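Local atomic coordinates of sialidase domain-containing protein (Dyadobacter fermentans, PDB entry 5HX0), a protein that is of unknown function but carries a BNR-repeat, sialidase-like beta-propeller domain and may therefore recognise or process glycans. Residues C290-V295 with K299-W304; S267-P272 with N322-S327; G210-G215 with I220-A225; I191-N196 with S236-I241; M307-H312 with R338-N343. All blocks are in the same frame, centred on the assembly; numbering follows the deposited sequence.

How the contacts relate
The five contacts illustrate how a six-bladed beta-propeller is held together within and between blades. Along the chain, contact 4 encloses contact 3, contact 2 opens next and encloses contact 1, and contact 5 alternates with contact 2. Contacts 3 and 4 share the sheet of strands 213-214 to 250-256, where 220-229 pairs with 234-242; their centres lie about 13 Å apart. Contact 1 closes the outer side of the next blade, and contacts 2 and 5, centres about 12 Å apart, join that blade to the one holding the paired strands 324-330 and 336-342. Contacts 4 and 5, about 25 Å apart between centres, mark the far ends of this series across three consecutive blades.

Contact 1: C290-V295 with K299-W304; sequences CIARSV and KTFTAW
T302 N donates to R293 O across 3.0 Å, with an N-H...O angle of 149°, and this bond ties the loop back to the strand it has just left. Two waters extend the pairing. Water 1 accepts a hydrogen bond from R293 N, donates to A303 O at 2.7 Å and lies 2.6 Å from T302 OG1; water 2 accepts from V295 N and donates to T300 O at 2.8 Å. S294 OG sits 2.9 Å from T300 O as well, but its chief partner is the backbone N of G298, in the turn between the segments. The sequence from S294 through D296 and G298 to F301 is an Asp box, the turn that recurs between the third and fourth strands of sialidase propeller blades; D296 accordingly binds T300 OG1. F301 has CG anti to its carbonyl carbon (chi1 -77°), which lays the ring beneath the serine: S294 CB stands almost exactly above its centre, 3.6 Å from the centroid and 6° off the normal, while the carbonyl carbon C of A292 lies at the ring edge, in its plane. At the other end C290 SG approaches W304 CE3 obliquely at 3.9 Å. R293 turns its guanidinium elsewhere, to D275 and the carbonyl of E345. Chemically, the loop is fastened by backbone polar groups and bridging waters on one side and by the F301 ring packed under S294 CB on the other.

Contact 2: S267-P272 with N322-S327; sequences SVYETP and NRVLLS
Apolar contact is concentrated on one pair, Y269 and V324, whose side chains run past each other in opposite directions. The V324 methyl CG2 reaches the phenol end of the tyrosine, 3.5 Å from Y269 OH and 3.6 Å from Y269 CZ, and CG1 of the same valine lies over one face of the ring. The tyrosine gets there because its CG is anti to the backbone N (chi1 -179°), which extends the ring from strand 262-270 towards the neighbouring blade. A looser touch brings P272 CG to 4.2 Å from N322 ND2. Polar contact between the segments is indirect. Water 3, in the plane of the tyrosine ring and at its edge, accepts from Y269 OH at 2.6 Å and donates to N322 O, also at 2.6 Å. The same hydroxyl is bound by R318 NE, and Y213 of the preceding blade meets the tyrosine ring at a steep angle. Between these two segments of the beta-propeller no direct hydrogen bond forms, and side chains and a water join the first strand of one blade to the second strand of the next. The buried hydroxyl is satisfied by R318 and the bridging water while its ring packs on the valine, and that water also links the hydroxyl to the backbone of the adjacent blade.

Contact 3: G210-G215 with I220-A225; sequences GAMYEG and ILWVVA
L221 N donates to Y213 O at 2.8 Å, virtually straight at 179°, and Y213 N returns a bond to L221 O at 3.0 Å. The two make Y213 and L221 an antiparallel hydrogen-bonded pair; E214 and I220 form the non-hydrogen-bonded pair next to it. On the N-terminal side of M212 the chains part, and waters bridge G210 and A211 to the strand. Water 4 donates to G210 O and accepts from the indole W222 NE1 at 3.0 Å, while water 5 accepts from V223 N and lies 2.8 Å from A211 O. This hairpin joins the first and second strands of one propeller blade, and here A211 also pairs with V268 of the following blade. The main side-chain contact is a Met-aromatic one. M212, present as selenomethionine, has CG anti to its carbonyl carbon (chi1 -58°) and is extended from there on, which carries its end across the indole of W222. The methyl CE lies over the six-membered ring, 3.4 Å from the centroid, and SE lies over the five-membered ring at 4.6 Å from that centroid. V224 CG1 occupies the opposite face, 3.5 Å above the plane, so that the indole is clamped between a methyl from each segment. Nearby, I220 CG2 is 4.1 Å from M212 CB, and W249 packs against both M212 and I220.

Contact 4: I191-N196 with S236-I241; sequences IEPEIN and SNHLLI
The imidazole of H238 receives P193 CG over one face, 3.4 Å above its plane and displaced towards the rim, with CE1 as the nearest ring atom. The proline belongs to a type I beta turn, I191 to E194, in the long connection by which the chain passes from one blade of the beta-propeller to the next; H238 lies on the third strand of the blade being entered. I191 CD1 comes from the same side of the ring plane but obliquely, 3.9 Å from H238 CG, so the proline attends to the CE1-NE2 end and the isoleucine to the end nearer the backbone. At the ring nitrogens, H238 NE2 donates to S236 OG over 2.6 Å, the hydroxyl being tilted 21° out of the plane, and ND1 is bonded to Y251 OH on the adjacent strand. Both ring nitrogens are thus engaged, which should restrain the rotation of the imidazole while its face takes a CH-pi contact from P193. E194 N to I191 O, 3.0 Å, closes the turn. The isoleucine divides its branches between two partners: CG1 lies between the backbone N and the carbonyl carbon (chi1 55°) and carries CD1 to the histidine, whereas CG2 is directed to L240, two residues along the strand. E194, further along, reaches back to T227 N of the neighbouring strand through OE1. I191 CG2 and L240 CD2 meet methyl to methyl at 3.7 Å.

Contact 5: M307-H312 with R338-N343; sequences MGFQGH and RARILN
Strand 338-342 meets the corner at F309 through R340. R338 comes first, and its guanidinium forms a salt bridge with E354. R340 follows, two residues on and on the same side of the strand, and carries the contact. Its guanidinium lies flat on the F309 ring, the two centres 3.8 Å apart and the planes only 14° from parallel. The stack is offset: R340 CZ is closest to F309 CD1, at 3.4 Å, whereas R340 NE sits towards the rim of the ring and R340 NH2 reaches F309 CG at 3.5 Å. A bend at chi3 (73°) brings the group down onto the ring instead of letting it run on past. From the other side, F309 holds CG between its backbone N and carbonyl carbon (chi1 63°), which presents a ring face to the arginine. All three guanidinium nitrogens have polar partners elsewhere: NE binds Y328 OH, NH1 the carbonyl of F349, and NH2 the carboxylate of E354, which thus serves both arginines. In the beta-propeller this joins the linker leaving the last strand of one blade, 305-307, to the third strand of the next. A buried arginine is costly unless its charge is answered; here the carboxylate of E354 probably offsets it, the hydrogen bonds fix the orientation of the guanidinium plane, and the face is given over to an aromatic ring as a cation-pi partner.

Contact 1: C290-V295 with K299-W304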
# COMPACT_ATOMS: atom_id res chain seq x y z
N CYS A 290 12.59 31.79 7.37
CA CYS A 290 13.97 32.13 7.70
C CYS A 290 14.95 31.52 6.70
O CYS A 290 14.60 30.67 5.88
CB CYS A 290 14.32 31.67 9.13
SG CYS A 290 13.42 32.64 10.38
N ILE A 291 16.20 31.97 6.80
CA ILE A 291 17.25 31.51 5.89
C ILE A 291 18.52 31.31 6.71
O ILE A 291 18.78 32.03 7.67
CB ILE A 291 17.46 32.51 4.73
CG1 ILE A 291 18.41 31.96 3.67
CG2 ILE A 291 17.95 33.88 5.28
CD1 ILE A 291 18.52 32.83 2.41
N ALA A 292 19.30 30.29 6.35
CA ALA A 292 20.63 30.11 6.90
C ALA A 292 21.58 29.80 5.75
O ALA A 292 21.20 29.14 4.78
CB ALA A 292 20.65 28.99 7.96
N ARG A 293 22.82 30.28 5.87
CA ARG A 293 23.79 30.22 4.79
C ARG A 293 25.12 29.63 5.25
O ARG A 293 25.56 29.86 6.38
CB ARG A 293 24.01 31.63 4.18
CG ARG A 293 25.00 31.66 3.02
CD ARG A 293 25.14 33.10 2.47
NE ARG A 293 23.85 33.61 2.00
CZ ARG A 293 23.47 33.67 0.72
NH1 ARG A 293 24.30 33.25 -0.23
NH2 ARG A 293 22.28 34.15 0.39
N SER A 294 25.76 28.86 4.36
CA SER A 294 27.12 28.37 4.55
C SER A 294 27.99 28.85 3.40
O SER A 294 27.63 28.69 2.23
CB SER A 294 27.17 26.84 4.62
OG SER A 294 28.52 26.38 4.59
N VAL A 295 29.15 29.42 3.73
CA VAL A 295 30.11 29.84 2.71
C VAL A 295 31.30 28.91 2.61
O VAL A 295 32.23 29.19 1.83
CB VAL A 295 30.58 31.29 2.93
CG1 VAL A 295 29.39 32.26 2.90
CG2 VAL A 295 31.36 31.39 4.23
N LYS A 299 30.25 23.12 5.82
CA LYS A 299 30.96 22.74 7.05
C LYS A 299 30.45 23.52 8.26
O LYS A 299 30.40 22.97 9.37
CB LYS A 299 32.46 22.95 6.87
CG LYS A 299 33.09 22.06 5.80
CD LYS A 299 34.53 22.47 5.50
CE LYS A 299 35.21 21.45 4.61
NZ LYS A 299 35.26 20.11 5.27
N THR A 300 30.10 24.79 8.09
CA THR A 300 29.52 25.59 9.15
C THR A 300 28.50 26.52 8.54
O THR A 300 28.66 26.99 7.41
CB THR A 300 30.56 26.46 9.91
OG1 THR A 300 31.13 27.40 9.00
CG2 THR A 300 31.68 25.62 10.52
N PHE A 301 27.46 26.83 9.31
CA PHE A 301 26.45 27.80 8.90
C PHE A 301 26.51 29.02 9.81
O PHE A 301 26.64 28.89 11.04
CB PHE A 301 25.05 27.19 8.93
CG PHE A 301 24.76 26.30 7.74
CD1 PHE A 301 25.34 25.04 7.65
CD2 PHE A 301 23.93 26.72 6.71
CE1 PHE A 301 25.10 24.23 6.57
CE2 PHE A 301 23.69 25.91 5.62
CZ PHE A 301 24.27 24.67 5.55
N THR A 302 26.44 30.20 9.21
CA THR A 302 26.32 31.44 9.96
C THR A 302 24.92 31.53 10.57
O THR A 302 24.06 30.68 10.35
CB THR A 302 26.63 32.64 9.06
OG1 THR A 302 25.76 32.64 7.93
CG2 THR A 302 28.06 32.62 8.58
N ALA A 303 24.69 32.58 11.36
CA ALA A 303 23.45 32.68 12.13
C ALA A 303 22.24 32.72 11.22
O ALA A 303 22.26 33.34 10.14
CB ALA A 303 23.49 33.93 13.01
N TRP A 304 21.15 32.07 11.63
CA TRP A 304 19.94 32.12 10.82
C TRP A 304 19.33 33.53 10.89
O TRP A 304 19.51 34.25 11.88
CB TRP A 304 18.92 31.06 11.28
CG TRP A 304 18.55 31.17 12.73
CD1 TRP A 304 19.18 30.58 13.81
CD2 TRP A 304 17.47 31.93 13.28
NE1 TRP A 304 18.55 30.93 14.98
CE2 TRP A 304 17.50 31.76 14.68
CE3 TRP A 304 16.48 32.75 12.72
CZ2 TRP A 304 16.57 32.37 15.53
CZ3 TRP A 304 15.56 33.36 13.57
CH2 TRP A 304 15.61 33.16 14.96
O HOH W 1 23.14 32.61 7.64
O HOH W 2 29.65 29.42 6.45

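Contact 2: S267-P272 with N322-S327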
# COMPACT_ATOMS: atom_id res chain seq x y z
N SER A 267 14.13 23.53 2.59
CA SER A 267 14.67 23.23 1.27
C SER A 267 16.07 23.80 1.16
O SER A 267 16.33 24.91 1.64
CB SER A 267 13.78 23.82 0.16
OG SER A 267 12.62 23.01 -0.03
N VAL A 268 16.98 23.07 0.53
CA VAL A 268 18.37 23.48 0.46
C VAL A 268 18.70 23.81 -0.99
O VAL A 268 18.05 23.32 -1.92
CB VAL A 268 19.32 22.42 1.05
CG1 VAL A 268 19.43 21.16 0.15
CG2 VAL A 268 20.70 23.04 1.37
N TYR A 269 19.71 24.66 -1.18
CA TYR A 269 20.06 25.17 -2.50
C TYR A 269 21.55 25.52 -2.52
O TYR A 269 22.10 25.98 -1.52
CB TYR A 269 19.18 26.39 -2.83
CG TYR A 269 19.43 26.98 -4.19
CD1 TYR A 269 18.93 26.36 -5.32
CD2 TYR A 269 20.17 28.16 -4.34
CE1 TYR A 269 19.17 26.88 -6.59
CE2 TYR A 269 20.41 28.70 -5.61
CZ TYR A 269 19.91 28.04 -6.73
OH TYR A 269 20.12 28.51 -8.01
N GLU A 270 22.21 25.28 -3.66
CA GLU A 270 23.59 25.71 -3.84
C GLU A 270 23.62 26.77 -4.92
O GLU A 270 23.09 26.57 -6.02
CB GLU A 270 24.49 24.54 -4.24
CG GLU A 270 25.98 24.88 -4.24
CD GLU A 270 26.79 23.73 -4.81
OE1 GLU A 270 26.75 23.53 -6.05
OE2 GLU A 270 27.41 22.99 -4.03
N THR A 271 24.27 27.91 -4.61
CA THR A 271 24.30 29.03 -5.54
C THR A 271 25.42 28.85 -6.56
O THR A 271 26.31 28.01 -6.37
CB THR A 271 24.50 30.33 -4.78
OG1 THR A 271 25.84 30.37 -4.27
CG2 THR A 271 23.51 30.43 -3.64
N PRO A 272 25.41 29.61 -7.66
CA PRO A 272 26.50 29.48 -8.64
C PRO A 272 27.87 29.72 -8.04
O PRO A 272 28.83 29.04 -8.42
CB PRO A 272 26.13 30.51 -9.71
CG PRO A 272 24.58 30.53 -9.67
CD PRO A 272 24.26 30.38 -8.20
N ASN A 322 19.61 31.91 -13.90
CA ASN A 322 20.24 31.68 -12.61
C ASN A 322 19.57 32.45 -11.47
O ASN A 322 19.97 32.26 -10.31
CB ASN A 322 21.75 31.98 -12.59
CG ASN A 322 22.57 30.96 -13.39
OD1 ASN A 322 22.11 29.86 -13.67
ND2 ASN A 322 23.79 31.34 -13.75
N ARG A 323 18.57 33.29 -11.74
CA ARG A 323 17.74 33.76 -10.64
C ARG A 323 17.02 32.55 -10.02
O ARG A 323 17.00 31.46 -10.59
CB ARG A 323 16.75 34.84 -11.11
CG ARG A 323 17.43 36.11 -11.65
CD ARG A 323 16.40 37.16 -11.96
NE ARG A 323 15.46 36.69 -12.98
CZ ARG A 323 14.26 37.23 -13.18
NH1 ARG A 323 13.83 38.24 -12.43
NH2 ARG A 323 13.48 36.74 -14.12
N VAL A 324 16.42 32.76 -8.85
CA VAL A 324 15.90 31.65 -8.04
C VAL A 324 14.44 31.92 -7.71
O VAL A 324 14.12 32.93 -7.07
CB VAL A 324 16.72 31.46 -6.75
CG1 VAL A 324 16.14 30.31 -5.91
CG2 VAL A 324 18.19 31.22 -7.08
N LEU A 325 13.55 31.02 -8.15
CA LEU A 325 12.14 31.10 -7.79
C LEU A 325 11.95 30.44 -6.42
O LEU A 325 12.17 29.24 -6.28
CB LEU A 325 11.26 30.42 -8.83
CG LEU A 325 9.76 30.43 -8.49
CD1 LEU A 325 9.22 31.85 -8.52
CD2 LEU A 325 9.01 29.53 -9.48
N LEU A 326 11.54 31.23 -5.43
CA LEU A 326 11.26 30.75 -4.08
C LEU A 326 9.75 30.73 -3.91
O LEU A 326 9.13 31.79 -3.87
CB LEU A 326 11.91 31.66 -3.03
CG LEU A 326 11.84 31.21 -1.57
CD1 LEU A 326 12.72 29.99 -1.33
CD2 LEU A 326 12.27 32.37 -0.67
N SER A 327 9.15 29.55 -3.83
CA SER A 327 7.70 29.48 -3.65
C SER A 327 7.37 28.97 -2.25
O SER A 327 8.14 28.21 -1.65
CB SER A 327 7.05 28.60 -4.72
OG SER A 327 7.61 27.30 -4.70
O HOH W 3 21.12 30.83 -8.53

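Contact 3: G210-G215 with I220-A225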
# COMPACT_ATOMS: atom_id res chain seq x y z
N GLY A 210 11.10 18.87 2.08
CA GLY A 210 11.89 19.92 1.46
C GLY A 210 12.74 19.34 0.35
O GLY A 210 12.92 18.13 0.23
N ALA A 211 13.28 20.24 -0.47
CA ALA A 211 14.11 19.83 -1.60
C ALA A 211 15.54 19.54 -1.15
O ALA A 211 16.13 20.32 -0.38
CB ALA A 211 14.11 20.89 -2.69
N MSE A 212 16.08 18.42 -1.63
CA MSE A 212 17.50 18.15 -1.61
C MSE A 212 18.12 18.94 -2.76
O MSE A 212 17.39 19.49 -3.57
CB MSE A 212 17.79 16.66 -1.79
CG MSE A 212 17.15 15.78 -0.75
SE MSE A 212 17.45 13.92 -1.25
CE MSE A 212 16.82 13.04 0.35
N TYR A 213 19.45 18.97 -2.85
CA TYR A 213 20.08 19.63 -3.98
C TYR A 213 21.36 18.89 -4.34
O TYR A 213 22.13 18.48 -3.46
CB TYR A 213 20.37 21.12 -3.66
CG TYR A 213 20.72 21.94 -4.88
CD1 TYR A 213 22.05 22.05 -5.30
CD2 TYR A 213 19.74 22.58 -5.62
CE1 TYR A 213 22.38 22.78 -6.42
CE2 TYR A 213 20.07 23.32 -6.75
CZ TYR A 213 21.39 23.41 -7.14
OH TYR A 213 21.73 24.14 -8.25
N GLU A 214 21.56 18.66 -5.63
CA GLU A 214 22.79 18.02 -6.10
C GLU A 214 23.83 19.12 -6.34
O GLU A 214 23.68 19.94 -7.24
CB GLU A 214 22.51 17.21 -7.37
CG GLU A 214 23.74 16.43 -7.86
CD GLU A 214 23.51 15.71 -9.20
OE1 GLU A 214 22.49 15.98 -9.88
OE2 GLU A 214 24.36 14.88 -9.56
N GLY A 215 24.86 19.15 -5.52
CA GLY A 215 25.88 20.18 -5.69
C GLY A 215 26.66 19.99 -6.98
O GLY A 215 26.61 18.95 -7.63
N ILE A 220 25.26 15.31 -2.70
CA ILE A 220 23.85 15.63 -2.47
C ILE A 220 23.70 16.25 -1.09
O ILE A 220 24.11 15.66 -0.09
CB ILE A 220 22.94 14.40 -2.59
CG1 ILE A 220 23.18 13.68 -3.91
CG2 ILE A 220 21.45 14.85 -2.48
CD1 ILE A 220 22.37 12.44 -4.02
N LEU A 221 23.06 17.42 -1.04
CA LEU A 221 22.80 18.17 0.18
C LEU A 221 21.37 17.91 0.63
O LEU A 221 20.45 17.92 -0.19
CB LEU A 221 22.98 19.67 -0.08
CG LEU A 221 24.30 20.03 -0.73
CD1 LEU A 221 24.30 21.49 -1.13
CD2 LEU A 221 25.42 19.75 0.26
N TRP A 222 21.17 17.72 1.93
CA TRP A 222 19.84 17.45 2.47
C TRP A 222 19.77 18.08 3.85
O TRP A 222 20.51 17.67 4.75
CB TRP A 222 19.58 15.95 2.55
CG TRP A 222 18.17 15.57 2.88
CD1 TRP A 222 17.05 16.37 2.82
CD2 TRP A 222 17.72 14.29 3.35
NE1 TRP A 222 15.94 15.65 3.21
CE2 TRP A 222 16.33 14.37 3.54
CE3 TRP A 222 18.38 13.07 3.61
CZ2 TRP A 222 15.57 13.29 3.97
CZ3 TRP A 222 17.63 12.00 4.04
CH2 TRP A 222 16.24 12.11 4.23
N VAL A 223 18.89 19.05 4.03
CA VAL A 223 18.70 19.64 5.36
C VAL A 223 17.52 18.94 6.04
O VAL A 223 16.38 19.04 5.59
CB VAL A 223 18.48 21.15 5.29
CG1 VAL A 223 18.16 21.72 6.69
CG2 VAL A 223 19.73 21.82 4.70
N VAL A 224 17.81 18.25 7.14
CA VAL A 224 16.83 17.41 7.83
C VAL A 224 16.43 18.07 9.14
O VAL A 224 17.07 19.00 9.64
CB VAL A 224 17.34 15.98 8.10
CG1 VAL A 224 17.63 15.23 6.80
CG2 VAL A 224 18.58 16.02 9.02
N ALA A 225 15.33 17.59 9.71
CA ALA A 225 14.80 18.08 10.96
C ALA A 225 15.11 17.08 12.06
O ALA A 225 15.21 15.88 11.80
CB ALA A 225 13.28 18.29 10.87
O HOH W 4 13.16 16.25 2.27
O HOH W 5 16.70 19.84 2.33

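Contact 4: I191-N196 with S236-I241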
# COMPACT_ATOMS: atom_id res chain seq x y z
N ILE A 191 20.56 10.94 13.62
CA ILE A 191 21.58 11.95 13.91
C ILE A 191 21.52 12.31 15.39
O ILE A 191 20.46 12.27 16.03
CB ILE A 191 21.45 13.20 13.02
CG1 ILE A 191 20.05 13.81 13.11
CG2 ILE A 191 21.78 12.83 11.56
CD1 ILE A 191 19.98 15.25 12.60
N GLU A 192 22.69 12.63 15.95
CA GLU A 192 22.84 12.82 17.39
C GLU A 192 21.83 13.78 18.01
O GLU A 192 21.35 13.49 19.11
CB GLU A 192 24.28 13.28 17.69
CG GLU A 192 24.63 13.36 19.17
CD GLU A 192 26.04 13.89 19.42
OE1 GLU A 192 26.70 14.32 18.44
OE2 GLU A 192 26.49 13.88 20.59
N PRO A 193 21.47 14.91 17.40
CA PRO A 193 20.50 15.81 18.05
C PRO A 193 19.12 15.21 18.25
O PRO A 193 18.39 15.68 19.13
CB PRO A 193 20.45 17.02 17.11
CG PRO A 193 21.79 17.01 16.44
CD PRO A 193 22.09 15.56 16.23
N GLU A 194 18.73 14.21 17.47
CA GLU A 194 17.38 13.65 17.52
C GLU A 194 17.20 12.76 18.75
O GLU A 194 17.95 11.80 18.94
CB GLU A 194 17.12 12.83 16.25
CG GLU A 194 15.86 11.98 16.27
CD GLU A 194 14.60 12.85 16.31
OE1 GLU A 194 14.43 13.68 15.39
OE2 GLU A 194 13.79 12.72 17.26
N ILE A 195 16.16 13.03 19.54
CA ILE A 195 15.97 12.28 20.77
C ILE A 195 15.04 11.08 20.65
O ILE A 195 15.06 10.22 21.54
CB ILE A 195 15.40 13.16 21.90
CG1 ILE A 195 13.95 13.55 21.57
CG2 ILE A 195 16.33 14.37 22.17
CD1 ILE A 195 13.28 14.40 22.61
N ASN A 196 14.22 11.00 19.61
CA ASN A 196 13.15 10.01 19.57
C ASN A 196 13.64 8.63 19.14
O ASN A 196 14.66 8.48 18.45
CB ASN A 196 12.03 10.45 18.63
CG ASN A 196 11.25 11.60 19.17
OD1 ASN A 196 11.17 12.66 18.55
ND2 ASN A 196 10.66 11.41 20.34
N SER A 236 15.33 21.35 15.36
CA SER A 236 16.41 22.11 14.72
C SER A 236 16.75 21.45 13.39
O SER A 236 16.37 20.30 13.13
CB SER A 236 17.65 22.17 15.64
OG SER A 236 18.03 20.85 16.01
N ASN A 237 17.47 22.18 12.54
CA ASN A 237 17.87 21.72 11.22
C ASN A 237 19.36 21.42 11.19
O ASN A 237 20.17 22.11 11.84
CB ASN A 237 17.54 22.75 10.13
CG ASN A 237 16.06 22.78 9.77
OD1 ASN A 237 15.46 23.84 9.66
ND2 ASN A 237 15.45 21.59 9.59
N HIS A 238 19.72 20.43 10.38
CA HIS A 238 21.06 19.88 10.29
C HIS A 238 21.29 19.46 8.85
O HIS A 238 20.37 18.95 8.20
CB HIS A 238 21.21 18.70 11.27
CG HIS A 238 20.83 19.07 12.67
ND1 HIS A 238 21.73 19.59 13.56
CD2 HIS A 238 19.62 19.09 13.29
CE1 HIS A 238 21.11 19.89 14.69
NE2 HIS A 238 19.83 19.60 14.55
N LEU A 239 22.49 19.70 8.34
CA LEU A 239 22.83 19.35 6.97
C LEU A 239 23.42 17.94 6.91
O LEU A 239 24.43 17.65 7.57
CB LEU A 239 23.81 20.35 6.38
CG LEU A 239 24.30 20.08 4.95
CD1 LEU A 239 23.15 20.16 3.96
CD2 LEU A 239 25.41 21.05 4.57
N LEU A 240 22.80 17.08 6.11
CA LEU A 240 23.40 15.81 5.72
C LEU A 240 23.95 15.91 4.30
O LEU A 240 23.46 16.68 3.47
CB LEU A 240 22.40 14.66 5.77
CG LEU A 240 21.57 14.46 7.04
CD1 LEU A 240 20.75 13.20 6.93
CD2 LEU A 240 22.47 14.42 8.26
N ILE A 241 24.97 15.11 4.03
CA ILE A 241 25.62 15.10 2.74
C ILE A 241 25.79 13.65 2.31
O ILE A 241 26.19 12.80 3.12
CB ILE A 241 26.97 15.83 2.81
CG1 ILE A 241 26.76 17.33 3.04
CG2 ILE A 241 27.79 15.49 1.62
CD1 ILE A 241 28.05 18.13 3.07

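Contact 5: M307-H312 with R338-N343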
# COMPACT_ATOMS: atom_id res chain seq x y z
N MSE A 307 13.78 36.28 6.90
CA MSE A 307 13.76 36.84 5.55
C MSE A 307 12.87 38.07 5.43
O MSE A 307 13.01 38.85 4.48
CB MSE A 307 13.34 35.77 4.54
CG MSE A 307 14.49 34.81 4.28
SE MSE A 307 14.24 33.78 2.65
CE MSE A 307 12.91 32.60 3.41
N GLY A 308 11.98 38.26 6.40
CA GLY A 308 11.11 39.42 6.43
C GLY A 308 9.70 39.19 5.94
O GLY A 308 9.00 40.17 5.65
N PHE A 309 9.24 37.95 5.83
CA PHE A 309 7.87 37.68 5.41
C PHE A 309 7.38 36.39 6.04
O PHE A 309 8.18 35.59 6.55
CB PHE A 309 7.75 37.62 3.88
CG PHE A 309 8.54 36.48 3.24
CD1 PHE A 309 9.85 36.67 2.82
CD2 PHE A 309 7.94 35.24 3.02
CE1 PHE A 309 10.56 35.64 2.21
CE2 PHE A 309 8.64 34.19 2.40
CZ PHE A 309 9.95 34.39 2.00
N GLN A 310 6.06 36.20 6.01
CA GLN A 310 5.42 34.97 6.47
C GLN A 310 5.18 34.02 5.31
O GLN A 310 4.76 34.44 4.22
CB GLN A 310 4.07 35.26 7.14
CG GLN A 310 4.09 36.09 8.40
CD GLN A 310 2.69 36.30 8.96
OE1 GLN A 310 1.83 36.88 8.30
NE2 GLN A 310 2.45 35.80 10.17
N GLY A 311 5.41 32.75 5.56
CA GLY A 311 5.10 31.69 4.61
C GLY A 311 5.85 30.43 4.95
O GLY A 311 6.89 30.45 5.63
N HIS A 312 5.32 29.31 4.47
CA HIS A 312 5.92 28.00 4.67
C HIS A 312 5.15 26.94 3.89
O HIS A 312 4.01 27.14 3.52
CB HIS A 312 5.93 27.61 6.16
CG HIS A 312 4.59 27.21 6.68
ND1 HIS A 312 3.84 28.02 7.51
CD2 HIS A 312 3.86 26.07 6.52
CE1 HIS A 312 2.71 27.41 7.82
NE2 HIS A 312 2.70 26.23 7.24
N ARG A 338 2.22 31.79 -2.69
CA ARG A 338 2.98 32.97 -3.09
C ARG A 338 4.41 32.58 -3.47
O ARG A 338 4.84 31.44 -3.27
CB ARG A 338 2.96 34.03 -1.97
CG ARG A 338 1.53 34.48 -1.62
CD ARG A 338 1.45 35.52 -0.53
NE ARG A 338 0.04 35.89 -0.35
CZ ARG A 338 -0.38 37.10 0.01
NH1 ARG A 338 0.50 38.08 0.23
NH2 ARG A 338 -1.67 37.33 0.14
N ALA A 339 5.15 33.55 -4.01
CA ALA A 339 6.52 33.30 -4.42
C ALA A 339 7.25 34.63 -4.58
O ALA A 339 6.63 35.69 -4.66
CB ALA A 339 6.58 32.49 -5.72
N ARG A 340 8.58 34.55 -4.65
CA ARG A 340 9.37 35.70 -5.06
C ARG A 340 10.62 35.20 -5.78
O ARG A 340 11.06 34.08 -5.56
CB ARG A 340 9.74 36.60 -3.86
CG ARG A 340 10.35 35.89 -2.66
CD ARG A 340 10.44 36.84 -1.43
NE ARG A 340 9.14 37.11 -0.82
CZ ARG A 340 8.87 38.16 -0.05
NH1 ARG A 340 9.83 39.06 0.22
NH2 ARG A 340 7.66 38.33 0.46
N ILE A 341 11.16 36.03 -6.67
CA ILE A 341 12.31 35.63 -7.47
C ILE A 341 13.54 36.33 -6.91
O ILE A 341 13.61 37.57 -6.91
CB ILE A 341 12.11 35.98 -8.95
CG1 ILE A 341 10.92 35.19 -9.53
CG2 ILE A 341 13.40 35.71 -9.74
CD1 ILE A 341 10.67 35.49 -11.01
N LEU A 342 14.49 35.55 -6.43
CA LEU A 342 15.70 36.08 -5.82
C LEU A 342 16.82 36.18 -6.85
O LEU A 342 16.78 35.51 -7.89
CB LEU A 342 16.14 35.18 -4.66
CG LEU A 342 15.06 34.82 -3.62
CD1 LEU A 342 15.69 34.03 -2.49
CD2 LEU A 342 14.38 36.09 -3.10
N ASN A 343 17.81 37.02 -6.56
CA ASN A 343 19.00 37.02 -7.40
C ASN A 343 19.75 35.68 -7.24
O ASN A 343 19.41 34.85 -6.39
CB ASN A 343 19.91 38.22 -7.08
CG ASN A 343 20.33 38.28 -5.60
OD1 ASN A 343 20.45 37.27 -4.92
ND2 ASN A 343 20.58 39.50 -5.11